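PDB 1XP4: D-alanyl-D-alanine carboxypeptidase, which probably trims peptidoglycan precursors as a serine-type carboxypeptidase, removing the C-terminal D-alanine from their peptide stems. Local coordinates for residues Ala40-Leu45 / Ser234-Thr239; Thr100-Ala105 / Ile203-Tyr208; Leu168-Val173 / Ile247-Asn252; Gln186-Thr191 / Gly219-Lys224. All coordinates share one frame; numbering follows the deposited sequence.

Interaction 1. Residues Ala40-Leu45 / Ser234-Thr239. With SO4 (sulfate ion), chain E.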
loop_
_atom_site.group_PDB
_atom_site.type_symbol
_atom_site.label_atom_id
_atom_site.label_comp_id
_atom_site.label_asym_id
_atom_site.label_seq_id
_atom_site.Cartn_x
_atom_site.Cartn_y
_atom_site.Cartn_z
ATOM N N ALA A 40 -5.963 -9.512 -10.674
ATOM C CA ALA A 40 -7.074 -8.764 -11.242
ATOM C C ALA A 40 -6.912 -7.277 -10.969
ATOM O O ALA A 40 -5.793 -6.759 -10.995
ATOM C CB ALA A 40 -8.392 -9.270 -10.679
ATOM N N SER A 41 -8.033 -6.607 -10.697
ATOM C CA SER A 41 -8.078 -5.161 -10.445
ATOM C C SER A 41 -7.160 -4.601 -9.371
ATOM O O SER A 41 -7.079 -3.384 -9.216
ATOM C CB SER A 41 -9.514 -4.715 -10.131
ATOM O OG SER A 41 -10.286 -4.568 -11.309
ATOM N N ILE A 42 -6.491 -5.461 -8.612
ATOM C CA ILE A 42 -5.578 -4.960 -7.595
ATOM C C ILE A 42 -4.487 -4.229 -8.370
ATOM O O ILE A 42 -3.774 -3.381 -7.839
ATOM C CB ILE A 42 -4.987 -6.115 -6.749
ATOM C CG1 ILE A 42 -6.078 -6.686 -5.833
ATOM C CG2 ILE A 42 -3.827 -5.622 -5.906
ATOM C CD1 ILE A 42 -5.608 -7.830 -4.951
ATOM N N THR A 43 -4.404 -4.546 -9.654
ATOM C CA THR A 43 -3.435 -3.948 -10.561
ATOM C C THR A 43 -3.487 -2.420 -10.556
ATOM O O THR A 43 -2.458 -1.743 -10.638
ATOM C CB THR A 43 -3.680 -4.447 -12.012
ATOM O OG1 THR A 43 -3.445 -5.862 -12.083
ATOM C CG2 THR A 43 -2.763 -3.729 -12.994
ATOM N N LYS A 44 -4.695 -1.882 -10.458
ATOM C CA LYS A 44 -4.896 -0.442 -10.466
ATOM C C LYS A 44 -4.123 0.338 -9.395
ATOM O O LYS A 44 -4.090 1.566 -9.426
ATOM C CB LYS A 44 -6.390 -0.146 -10.371
ATOM C CG LYS A 44 -7.194 -0.717 -11.534
ATOM C CD LYS A 44 -8.667 -0.354 -11.431
ATOM C CE LYS A 44 -9.451 -0.763 -12.678
ATOM N NZ LYS A 44 -9.598 -2.239 -12.816
ATOM N N LEU A 45 -3.500 -0.359 -8.451
ATOM C CA LEU A 45 -2.739 0.331 -7.425
ATOM C C LEU A 45 -1.434 0.804 -8.036
ATOM O O LEU A 45 -0.991 1.940 -7.814
ATOM C CB LEU A 45 -2.447 -0.594 -6.247
ATOM C CG LEU A 45 -3.653 -1.060 -5.429
ATOM C CD1 LEU A 45 -3.165 -1.913 -4.267
ATOM C CD2 LEU A 45 -4.443 0.149 -4.920
ATOM N N SER A 234 -10.306 -11.586 -4.543
ATOM C CA SER A 234 -9.141 -10.967 -3.927
ATOM C C SER A 234 -9.392 -9.556 -3.418
ATOM O O SER A 234 -10.225 -8.818 -3.951
ATOM C CB SER A 234 -7.985 -10.955 -4.928
ATOM O OG SER A 234 -7.709 -12.272 -5.370
ATOM N N PHE A 235 -8.636 -9.186 -2.388
ATOM C CA PHE A 235 -8.775 -7.880 -1.780
ATOM C C PHE A 235 -7.558 -7.418 -0.984
ATOM O O PHE A 235 -7.023 -8.150 -0.151
ATOM C CB PHE A 235 -10.003 -7.889 -0.870
ATOM C CG PHE A 235 -10.153 -6.655 -0.037
ATOM C CD1 PHE A 235 -10.364 -5.417 -0.637
ATOM C CD2 PHE A 235 -10.099 -6.734 1.350
ATOM C CE1 PHE A 235 -10.521 -4.271 0.136
ATOM C CE2 PHE A 235 -10.255 -5.601 2.134
ATOM C CZ PHE A 235 -10.467 -4.360 1.526
ATOM N N VAL A 236 -7.122 -6.194 -1.259
ATOM C CA VAL A 236 -6.011 -5.619 -0.528
ATOM C C VAL A 236 -6.709 -4.654 0.408
ATOM O O VAL A 236 -7.432 -3.766 -0.048
ATOM C CB VAL A 236 -5.038 -4.812 -1.429
ATOM C CG1 VAL A 236 -3.915 -4.243 -0.579
ATOM C CG2 VAL A 236 -4.455 -5.694 -2.519
ATOM N N GLY A 237 -6.519 -4.841 1.709
ATOM C CA GLY A 237 -7.151 -3.956 2.665
ATOM C C GLY A 237 -6.169 -3.352 3.643
ATOM O O GLY A 237 -5.193 -3.991 4.024
ATOM N N THR A 238 -6.404 -2.104 4.035
ATOM C CA THR A 238 -5.542 -1.452 5.014
ATOM C C THR A 238 -6.456 -0.989 6.145
ATOM O O THR A 238 -7.619 -0.654 5.919
ATOM C CB THR A 238 -4.779 -0.243 4.419
ATOM O OG1 THR A 238 -3.889 0.289 5.410
ATOM C CG2 THR A 238 -5.745 0.848 3.982
ATOM N N THR A 239 -5.936 -0.978 7.364
ATOM C CA THR A 239 -6.752 -0.583 8.497
ATOM C C THR A 239 -5.899 -0.173 9.679
ATOM O O THR A 239 -4.718 -0.511 9.754
ATOM C CB THR A 239 -7.644 -1.749 8.951
ATOM O OG1 THR A 239 -8.589 -1.286 9.918
ATOM C CG2 THR A 239 -6.798 -2.836 9.592
HETATM S S SO4 E . -13.756 -5.788 -8.754
HETATM O O1 SO4 E . -15.154 -5.348 -8.955
HETATM O O2 SO4 E . -12.988 -4.709 -8.109
HETATM O O3 SO4 E . -13.719 -6.989 -7.894
HETATM O O4 SO4 E . -13.162 -6.086 -10.072
#

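Interaction 2. Residues Thr100-Ala105 / Ile203-Tyr208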
loop_
_atom_site.group_PDB
_atom_site.type_symbol
_atom_site.label_atom_id
_atom_site.label_comp_id
_atom_site.label_asym_id
_atom_site.label_seq_id
_atom_site.Cartn_x
_atom_site.Cartn_y
_atom_site.Cartn_z
ATOM N N THR A 100 -11.737 5.035 -10.676
ATOM C CA THR A 100 -10.817 3.903 -10.685
ATOM C C THR A 100 -10.735 3.181 -9.339
ATOM O O THR A 100 -10.958 1.974 -9.256
ATOM C CB THR A 100 -9.380 4.344 -11.085
ATOM O OG1 THR A 100 -9.362 4.743 -12.458
ATOM C CG2 THR A 100 -8.395 3.210 -10.905
ATOM N N LEU A 101 -10.416 3.921 -8.286
ATOM C CA LEU A 101 -10.262 3.326 -6.968
ATOM C C LEU A 101 -11.544 2.901 -6.268
ATOM O O LEU A 101 -11.560 1.901 -5.555
ATOM C CB LEU A 101 -9.484 4.284 -6.069
ATOM C CG LEU A 101 -8.029 4.517 -6.480
ATOM C CD1 LEU A 101 -7.433 5.659 -5.681
ATOM C CD2 LEU A 101 -7.242 3.242 -6.263
ATOM N N VAL A 102 -12.619 3.649 -6.473
ATOM C CA VAL A 102 -13.884 3.334 -5.822
ATOM C C VAL A 102 -14.751 2.306 -6.547
ATOM O O VAL A 102 -15.332 1.421 -5.914
ATOM C CB VAL A 102 -14.714 4.614 -5.618
ATOM C CG1 VAL A 102 -16.039 4.272 -4.957
ATOM C CG2 VAL A 102 -13.926 5.610 -4.775
ATOM N N SER A 103 -14.835 2.419 -7.869
ATOM C CA SER A 103 -15.662 1.509 -8.650
ATOM C C SER A 103 -14.879 0.550 -9.549
ATOM O O SER A 103 -15.463 -0.285 -10.243
ATOM C CB SER A 103 -16.627 2.326 -9.498
ATOM O OG SER A 103 -17.271 3.289 -8.690
ATOM N N SER A 104 -13.560 0.677 -9.542
ATOM C CA SER A 104 -12.717 -0.181 -10.355
ATOM C C SER A 104 -13.037 -0.032 -11.846
ATOM O O SER A 104 -12.863 -0.973 -12.629
ATOM C CB SER A 104 -12.888 -1.643 -9.920
ATOM O OG SER A 104 -11.874 -2.471 -10.477
ATOM N N ALA A 105 -13.501 1.149 -12.239
ATOM C CA ALA A 105 -13.814 1.419 -13.645
ATOM C C ALA A 105 -12.548 1.278 -14.493
ATOM O O ALA A 105 -11.579 2.023 -14.303
ATOM C CB ALA A 105 -14.377 2.823 -13.788
ATOM N N ILE A 203 -21.322 6.834 -7.690
ATOM C CA ILE A 203 -20.616 5.569 -7.837
ATOM C C ILE A 203 -20.502 4.935 -6.449
ATOM O O ILE A 203 -20.422 5.632 -5.438
ATOM C CB ILE A 203 -19.206 5.741 -8.463
ATOM C CG1 ILE A 203 -18.324 6.624 -7.585
ATOM C CG2 ILE A 203 -19.329 6.323 -9.848
ATOM C CD1 ILE A 203 -16.971 6.859 -8.164
ATOM N N THR A 204 -20.516 3.609 -6.411
ATOM C CA THR A 204 -20.444 2.871 -5.162
ATOM C C THR A 204 -19.127 2.122 -5.068
ATOM O O THR A 204 -18.613 1.622 -6.071
ATOM C CB THR A 204 -21.601 1.847 -5.064
ATOM O OG1 THR A 204 -22.852 2.543 -5.041
ATOM C CG2 THR A 204 -21.472 0.999 -3.808
ATOM N N SER A 205 -18.593 2.047 -3.851
ATOM C CA SER A 205 -17.342 1.353 -3.598
ATOM C C SER A 205 -17.567 -0.153 -3.637
ATOM O O SER A 205 -18.669 -0.631 -3.390
ATOM C CB SER A 205 -16.789 1.756 -2.232
ATOM O OG SER A 205 -15.566 1.096 -1.955
ATOM N N THR A 206 -16.514 -0.895 -3.959
ATOM C CA THR A 206 -16.587 -2.347 -4.024
ATOM C C THR A 206 -16.050 -2.890 -2.711
ATOM O O THR A 206 -16.065 -4.100 -2.469
ATOM C CB THR A 206 -15.711 -2.911 -5.156
ATOM O OG1 THR A 206 -14.362 -2.466 -4.970
ATOM C CG2 THR A 206 -16.217 -2.457 -6.507
ATOM N N ASN A 207 -15.562 -1.982 -1.873
ATOM C CA ASN A 207 -15.006 -2.347 -0.580
ATOM C C ASN A 207 -16.137 -2.368 0.435
ATOM O O ASN A 207 -16.592 -1.321 0.890
ATOM C CB ASN A 207 -13.952 -1.324 -0.161
ATOM C CG ASN A 207 -13.182 -1.753 1.070
ATOM O OD1 ASN A 207 -13.695 -2.487 1.913
ATOM N ND2 ASN A 207 -11.946 -1.283 1.187
ATOM N N TYR A 208 -16.584 -3.562 0.797
ATOM C CA TYR A 208 -17.672 -3.701 1.750
ATOM C C TYR A 208 -17.313 -3.709 3.230
ATOM O O TYR A 208 -18.121 -4.101 4.066
ATOM C CB TYR A 208 -18.486 -4.936 1.391
ATOM C CG TYR A 208 -19.246 -4.709 0.116
ATOM C CD1 TYR A 208 -20.091 -3.612 -0.010
ATOM C CD2 TYR A 208 -19.128 -5.573 -0.964
ATOM C CE1 TYR A 208 -20.801 -3.380 -1.172
ATOM C CE2 TYR A 208 -19.839 -5.348 -2.136
ATOM C CZ TYR A 208 -20.676 -4.247 -2.225
ATOM O OH TYR A 208 -21.419 -4.017 -3.359
HETATM O O HOH W 1 -12.732 -0.768 -6.147
#

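Interaction 3. Residues Leu168-Val173 / Ile247-Asn252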
loop_
_atom_site.group_PDB
_atom_site.type_symbol
_atom_site.label_atom_id
_atom_site.label_comp_id
_atom_site.label_asym_id
_atom_site.label_seq_id
_atom_site.Cartn_x
_atom_site.Cartn_y
_atom_site.Cartn_z
ATOM N N LEU A 168 1.342 -10.895 -9.788
ATOM C CA LEU A 168 2.172 -10.398 -8.696
ATOM C C LEU A 168 1.960 -11.304 -7.501
ATOM O O LEU A 168 0.885 -11.885 -7.342
ATOM C CB LEU A 168 1.791 -8.971 -8.297
ATOM C CG LEU A 168 2.497 -7.815 -9.007
ATOM C CD1 LEU A 168 1.715 -7.374 -10.226
ATOM C CD2 LEU A 168 2.624 -6.654 -8.042
ATOM N N SER A 169 2.977 -11.440 -6.657
ATOM C CA SER A 169 2.832 -12.274 -5.472
ATOM C C SER A 169 2.191 -11.411 -4.380
ATOM O O SER A 169 2.199 -10.182 -4.482
ATOM C CB SER A 169 4.198 -12.801 -5.013
ATOM O OG SER A 169 4.997 -11.778 -4.447
ATOM N N ALA A 170 1.620 -12.039 -3.354
ATOM C CA ALA A 170 0.998 -11.271 -2.281
ATOM C C ALA A 170 2.082 -10.388 -1.663
ATOM O O ALA A 170 1.829 -9.240 -1.280
ATOM C CB ALA A 170 0.399 -12.205 -1.235
ATOM N N TYR A 171 3.292 -10.935 -1.585
ATOM C CA TYR A 171 4.455 -10.221 -1.053
ATOM C C TYR A 171 4.653 -8.964 -1.900
ATOM O O TYR A 171 4.753 -7.850 -1.374
ATOM C CB TYR A 171 5.696 -11.108 -1.169
ATOM C CG TYR A 171 6.980 -10.511 -0.643
ATOM C CD1 TYR A 171 7.331 -10.638 0.702
ATOM C CD2 TYR A 171 7.878 -9.864 -1.499
ATOM C CE1 TYR A 171 8.546 -10.145 1.182
ATOM C CE2 TYR A 171 9.090 -9.369 -1.028
ATOM C CZ TYR A 171 9.418 -9.516 0.313
ATOM O OH TYR A 171 10.624 -9.051 0.790
ATOM N N ASP A 172 4.712 -9.158 -3.217
ATOM C CA ASP A 172 4.875 -8.054 -4.145
ATOM C C ASP A 172 3.772 -7.017 -3.947
ATOM O O ASP A 172 4.047 -5.814 -3.879
ATOM C CB ASP A 172 4.841 -8.556 -5.588
ATOM C CG ASP A 172 6.067 -9.362 -5.952
ATOM O OD1 ASP A 172 7.164 -9.016 -5.470
ATOM O OD2 ASP A 172 5.941 -10.328 -6.735
ATOM N N VAL A 173 2.528 -7.481 -3.850
ATOM C CA VAL A 173 1.399 -6.576 -3.659
ATOM C C VAL A 173 1.567 -5.754 -2.388
ATOM O O VAL A 173 1.323 -4.547 -2.391
ATOM C CB VAL A 173 0.074 -7.344 -3.592
ATOM C CG1 VAL A 173 -1.069 -6.383 -3.408
ATOM C CG2 VAL A 173 -0.130 -8.129 -4.875
ATOM N N ILE A 247 -1.512 -3.691 6.551
ATOM C CA ILE A 247 -1.816 -3.833 5.140
ATOM C C ILE A 247 -2.084 -5.310 4.952
ATOM O O ILE A 247 -1.295 -6.156 5.356
ATOM C CB ILE A 247 -0.666 -3.405 4.235
ATOM C CG1 ILE A 247 -0.402 -1.908 4.410
ATOM C CG2 ILE A 247 -1.032 -3.711 2.783
ATOM C CD1 ILE A 247 0.569 -1.337 3.397
ATOM N N THR A 248 -3.225 -5.599 4.342
ATOM C CA THR A 248 -3.689 -6.958 4.120
ATOM C C THR A 248 -3.817 -7.313 2.645
ATOM O O THR A 248 -4.364 -6.543 1.849
ATOM C CB THR A 248 -5.058 -7.144 4.829
ATOM O OG1 THR A 248 -4.829 -7.554 6.180
ATOM C CG2 THR A 248 -5.932 -8.168 4.116
ATOM N N VAL A 249 -3.308 -8.487 2.289
ATOM C CA VAL A 249 -3.488 -8.950 0.940
ATOM C C VAL A 249 -4.027 -10.373 0.957
ATOM O O VAL A 249 -3.398 -11.309 1.379
ATOM C CB VAL A 249 -2.119 -8.894 0.292
ATOM C CG1 VAL A 249 -2.226 -9.266 -1.162
ATOM C CG2 VAL A 249 -1.541 -7.489 0.415
ATOM N N VAL A 250 -5.300 -10.525 0.555
ATOM C CA VAL A 250 -5.914 -11.844 0.449
ATOM C C VAL A 250 -6.207 -12.110 -1.054
ATOM O O VAL A 250 -7.109 -11.524 -1.616
ATOM C CB VAL A 250 -7.247 -11.782 1.237
ATOM C CG1 VAL A 250 -8.241 -12.849 0.752
ATOM C CG2 VAL A 250 -7.066 -11.950 2.730
ATOM N N LEU A 251 -5.434 -13.010 -1.736
ATOM C CA LEU A 251 -5.769 -13.228 -3.173
ATOM C C LEU A 251 -5.868 -14.671 -3.635
ATOM O O LEU A 251 -5.171 -15.095 -4.546
ATOM C CB LEU A 251 -4.760 -12.605 -4.139
ATOM C CG LEU A 251 -3.577 -11.894 -3.523
ATOM C CD1 LEU A 251 -2.256 -12.474 -3.996
ATOM C CD2 LEU A 251 -3.550 -10.447 -3.963
ATOM N N ASN A 252 -6.694 -15.430 -2.925
ATOM C CA ASN A 252 -7.661 -16.157 -3.682
ATOM C C ASN A 252 -8.627 -16.822 -2.728
ATOM O O ASN A 252 -8.443 -17.954 -2.296
ATOM C CB ASN A 252 -6.933 -17.218 -4.457
ATOM C CG ASN A 252 -7.827 -17.612 -5.590
ATOM O OD1 ASN A 252 -7.362 -17.993 -6.678
ATOM N ND2 ASN A 252 -9.125 -17.428 -5.380
#

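Interaction 4. Residues Gln186-Thr191 / Gly219-Lys224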
loop_
_atom_site.group_PDB
_atom_site.type_symbol
_atom_site.label_atom_id
_atom_site.label_comp_id
_atom_site.label_asym_id
_atom_site.label_seq_id
_atom_site.Cartn_x
_atom_site.Cartn_y
_atom_site.Cartn_z
ATOM N N GLN A 186 -2.678 10.483 0.725
ATOM C CA GLN A 186 -3.910 11.076 0.195
ATOM C C GLN A 186 -4.847 10.034 -0.400
ATOM O O GLN A 186 -6.063 10.132 -0.263
ATOM C CB GLN A 186 -3.602 12.095 -0.908
ATOM C CG GLN A 186 -2.400 12.966 -0.656
ATOM C CD GLN A 186 -1.165 12.478 -1.381
ATOM O OE1 GLN A 186 -0.164 12.131 -0.758
ATOM N NE2 GLN A 186 -1.225 12.458 -2.706
ATOM N N VAL A 187 -4.266 9.049 -1.080
ATOM C CA VAL A 187 -5.034 8.000 -1.724
ATOM C C VAL A 187 -6.079 7.406 -0.793
ATOM O O VAL A 187 -7.133 6.960 -1.232
ATOM C CB VAL A 187 -4.106 6.884 -2.249
ATOM C CG1 VAL A 187 -3.539 6.058 -1.094
ATOM C CG2 VAL A 187 -4.859 6.026 -3.237
ATOM N N LEU A 188 -5.789 7.413 0.501
ATOM C CA LEU A 188 -6.732 6.880 1.462
ATOM C C LEU A 188 -8.001 7.725 1.531
ATOM O O LEU A 188 -9.069 7.211 1.834
ATOM C CB LEU A 188 -6.085 6.774 2.845
ATOM C CG LEU A 188 -5.005 5.690 3.004
ATOM C CD1 LEU A 188 -4.476 5.713 4.434
ATOM C CD2 LEU A 188 -5.577 4.308 2.670
ATOM N N GLU A 189 -7.894 9.020 1.253
ATOM C CA GLU A 189 -9.077 9.877 1.281
ATOM C C GLU A 189 -10.044 9.491 0.164
ATOM O O GLU A 189 -11.172 9.957 0.121
ATOM C CB GLU A 189 -8.691 11.353 1.145
ATOM C CG GLU A 189 -7.953 11.908 2.351
ATOM C CD GLU A 189 -8.680 11.628 3.659
ATOM O OE1 GLU A 189 -9.792 12.165 3.866
ATOM O OE2 GLU A 189 -8.135 10.860 4.484
ATOM N N ILE A 190 -9.602 8.634 -0.742
ATOM C CA ILE A 190 -10.476 8.207 -1.818
ATOM C C ILE A 190 -11.013 6.810 -1.498
ATOM O O ILE A 190 -12.214 6.646 -1.308
ATOM C CB ILE A 190 -9.737 8.184 -3.182
ATOM C CG1 ILE A 190 -9.237 9.587 -3.536
ATOM C CG2 ILE A 190 -10.676 7.674 -4.267
ATOM C CD1 ILE A 190 -8.376 9.640 -4.761
ATOM N N THR A 191 -10.120 5.821 -1.412
ATOM C CA THR A 191 -10.498 4.430 -1.127
ATOM C C THR A 191 -11.469 4.339 0.054
ATOM O O THR A 191 -12.346 3.472 0.113
ATOM C CB THR A 191 -9.237 3.558 -0.832
ATOM O OG1 THR A 191 -8.551 4.065 0.320
ATOM C CG2 THR A 191 -8.284 3.572 -2.021
ATOM N N GLY A 219 -12.307 0.736 11.404
ATOM C CA GLY A 219 -10.904 1.027 11.167
ATOM C C GLY A 219 -10.490 1.030 9.706
ATOM O O GLY A 219 -9.595 1.770 9.305
ATOM N N PHE A 220 -11.158 0.215 8.905
ATOM C CA PHE A 220 -10.799 0.056 7.493
ATOM C C PHE A 220 -10.973 1.387 6.747
ATOM O O PHE A 220 -11.648 2.307 7.193
ATOM C CB PHE A 220 -11.695 -1.048 6.882
ATOM C CG PHE A 220 -10.994 -2.385 6.861
ATOM C CD1 PHE A 220 -11.111 -3.236 7.947
ATOM C CD2 PHE A 220 -10.105 -2.718 5.845
ATOM C CE1 PHE A 220 -10.285 -4.343 8.061
ATOM C CE2 PHE A 220 -9.305 -3.844 5.964
ATOM C CZ PHE A 220 -9.375 -4.649 7.081
ATOM N N ASP A 221 -10.235 1.499 5.622
ATOM C CA ASP A 221 -10.353 2.650 4.701
ATOM C C ASP A 221 -9.610 2.363 3.385
ATOM O O ASP A 221 -9.217 3.261 2.666
ATOM C CB ASP A 221 -9.826 3.941 5.346
ATOM C CG ASP A 221 -8.469 3.733 6.008
ATOM O OD1 ASP A 221 -8.042 2.597 6.148
ATOM O OD2 ASP A 221 -7.854 4.714 6.401
ATOM N N GLY A 222 -9.361 1.068 3.135
ATOM C CA GLY A 222 -8.773 0.680 1.838
ATOM C C GLY A 222 -8.815 -0.838 1.650
ATOM O O GLY A 222 -9.238 -1.564 2.525
ATOM N N LEU A 223 -8.331 -1.335 0.482
ATOM C CA LEU A 223 -7.530 -0.525 -0.433
ATOM C C LEU A 223 -7.936 -0.721 -1.895
ATOM O O LEU A 223 -7.974 0.213 -2.677
ATOM C CB LEU A 223 -6.073 -0.964 -0.270
ATOM C CG LEU A 223 -5.084 0.023 -0.900
ATOM C CD1 LEU A 223 -5.128 1.398 -0.229
ATOM C CD2 LEU A 223 -3.634 -0.451 -0.801
ATOM N N LYS A 224 -8.179 -2.000 -2.255
ATOM C CA LYS A 224 -8.566 -2.333 -3.634
ATOM C C LYS A 224 -9.002 -3.798 -3.802
ATOM O O LYS A 224 -8.279 -4.721 -3.488
ATOM C CB LYS A 224 -7.399 -2.082 -4.590
ATOM C CG LYS A 224 -7.871 -2.060 -6.046
ATOM C CD LYS A 224 -8.790 -0.887 -6.355
ATOM C CE LYS A 224 -9.617 -1.120 -7.626
ATOM N NZ LYS A 224 -10.347 -2.371 -7.469
#

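Interaction 1. Residues Ala40-Leu45 / Ser234-Thr239
Ile42 and Val236 cross obliquely, and one methyl of the valine does nearly all the touching. Val236 sits with CG1 anti to its backbone N (chi1 180°), which turns CG2 toward the 40-45 segment. There CG2 is held in the fork of the isoleucine: Ile42 CD1 lies 3.4 Å from Val236 CG2, and the other branch, Ile42 CG2, comes as near. The isoleucine reaches this far because CG1 is anti to its own carbonyl carbon and the chain then runs fully extended (chi2 -180°). Its tip also passes over Ser234, with Ile42 CD1 3.9 Å from Ser234 CB. Leu45 adds a looser touch, its CD1 4.4 Å from Val236 CG2. Phe235 points away from the 40-45 segment, and its ring meets Phe264 edge-to-face.

This is the seam of the penicillin-binding, serine beta-lactamase-like fold where the start of helix 44-57 lies against the five-stranded antiparallel sheet. Ser41 and Lys44 are the predicted nucleophile and proton acceptor of an SxxK motif, and both turn off the apolar seam. Lys44 NZ donates to Ser41 OG at 2.9 Å and is also hydrogen-bonded to Asn106 OD1 and the carbonyl O of Thr145, so several partners hold it beside the serine. A sulfate, probably from the crystallisation liquor, lies near Ser41, its O4 3.5 Å from Ser41 OG, and is hydrogen-bonded to Thr225 and Thr227. Within the same turn, Thr43 OG1 donates to Ala40 O at 2.7 Å, in the carbonyl plane.

Interaction 2. Residues Thr100-Ala105 / Ile203-Tyr208
Val102 gives up the most surface here, and it meets the 203-208 segment with both its side chain and its carbonyl. Its CG1, anti to the backbone N (chi1 179°), lies alongside the backbone of Ser205, with Val102 CG1 3.5 Å from Ser205 CA. Val102 CB is 4.1 Å from Ile203 CD1. The carbonyl at the end of the helix points across the gap: Ser205 CA approaches Val102 O at 3.1 Å in a nearly straight CA-H...O contact (160° at the hydrogen), and Thr206 N adds a weak, bent hydrogen bond to the same oxygen.

Next, Ser103 OG, anti to its own carbonyl carbon, lies over the branch carbon of Ile203 and makes a weak hydrogen bond to Thr204 O at 3.4 Å. Ile203 holds CG1 in the crowded position between its backbone N and carbonyl carbon (chi1 61°), which brings CD1 round under Ser103 and Val102. Beside this, a water links Leu101 O to Thr206 OG1, 2.6 Å from that hydroxyl, whose protein partner is Thr225 OG1. Ser205 OG accepts from Asn207 N, an ST turn that shapes the chain as it leaves the strand.

Ser104, a predicted active-site residue consistent with the family's SxN motif, follows with positive phi, its OG hydrogen-bonded to Ser41 OG. The contact thus lays the chain leaving strand 201-204, half of a two-stranded hairpin with strand 195-198, against the C-terminal end of helix 93-103, whose other side packs on helices 44-57 and 106-117.

Interaction 3. Residues Leu168-Val173 / Ile247-Asn252
Ser169 OG is the best-held polar atom, with one good bond and two weak ones. It accepts from Asp172 N at 2.9 Å in a fairly straight bond (164°). Its own single proton has two candidate acceptors, Asp172 OD2 and Ala33 O, both weak. In return Ser169 N donates to Asp172 OD2 at 3.2 Å, on the anti lone pair of that oxygen. This reciprocal exchange is a capping box, with Ser169 as N-cap of helix 170-183, and it caps the amide of Asp172 in the first turn. Asp138 lies close to the same carboxylate, which could raise its pKa.

The box closes the end of a helix that packs on the five-stranded antiparallel sheet of the S11 peptidase domain, against its central strand 244-253. Everything across the interface is aliphatic. Ala170 CB rests between two strand side chains, 3.9 Å from Val249 CG1 and 3.8 Å from Leu251 CD1. One turn on, Val173 crosses Val249 obliquely; both valines have CG1 anti to the backbone N, and Val173 CG1 meets Val249 CG1 at 3.8 Å. Val173's other methyl, CG2, turns to Leu251 CD2 at 4.2 Å. Val249 and Leu251 share one face of the strand, while Val250 points away between them toward helix 262-277.

Interaction 4. Residues Gln186-Thr191 / Gly219-Lys224
The short helix 188-191 meets the early part of strand 220-228 with Thr191 and Gly222 nearest, their CA atoms 5.1 Å apart, where a cis peptide precedes Leu223 and Leu223 and Lys224 form a classic beta bulge facing Val236. Thr191 carries the contact. Its OG1 stands in the crowded position between backbone N and carbonyl carbon (chi1 61°) and donates to Asp221 O at 2.6 Å, in the carbonyl plane with a C=O...OG1 angle of 149°. That torsion leaves the methyl on the other side, with Thr191 CG2 3.4 Å from Leu223 O, so the threonine straddles Gly222. Leu188, one turn back, crosses Asp221 and Leu223 obliquely: its CD2 lies 4.1 Å from Leu223 CD1, while Leu188 CD1 lies 4.0 Å from Asp221 OD2. The carboxylate is paired beyond the two segments, in a salt bridge from Asp221 OD1 to Arg245.

Lys224, predicted to bind substrate and consistent with the opening of a K(T/S)G motif, sends its side chain away toward Ser41 and Ser104. Three residues before that lysine, a buried hydroxyl and a backbone carbonyl thus satisfy each other among leucine side chains.

Interactions 1, 3 and 4 are buried, whereas interaction 2 is only partly so and lies further from the centre of the chain. Interactions 1, 3 and 4 all reach the five-stranded sheet through the adjacent strands 220-228, 234-241 and 244-253, the middle one hydrogen-bonded to both others. Interactions 1 and 3 meet it with apolar side chains; interaction 4, on an edge strand, adds a hydroxyl-to-carbonyl hydrogen bond, and interaction 2 combines the packing of Val102 and Ile203 with weak polar contacts and a water. The predicted catalytic groups gather where 1, 2 and 4 converge: Ser41 OG lies 2.8 Å from Ser104 OG, and Asn207 ND2 reaches Gly222 O. Interaction 3 touches neither 2 nor 4.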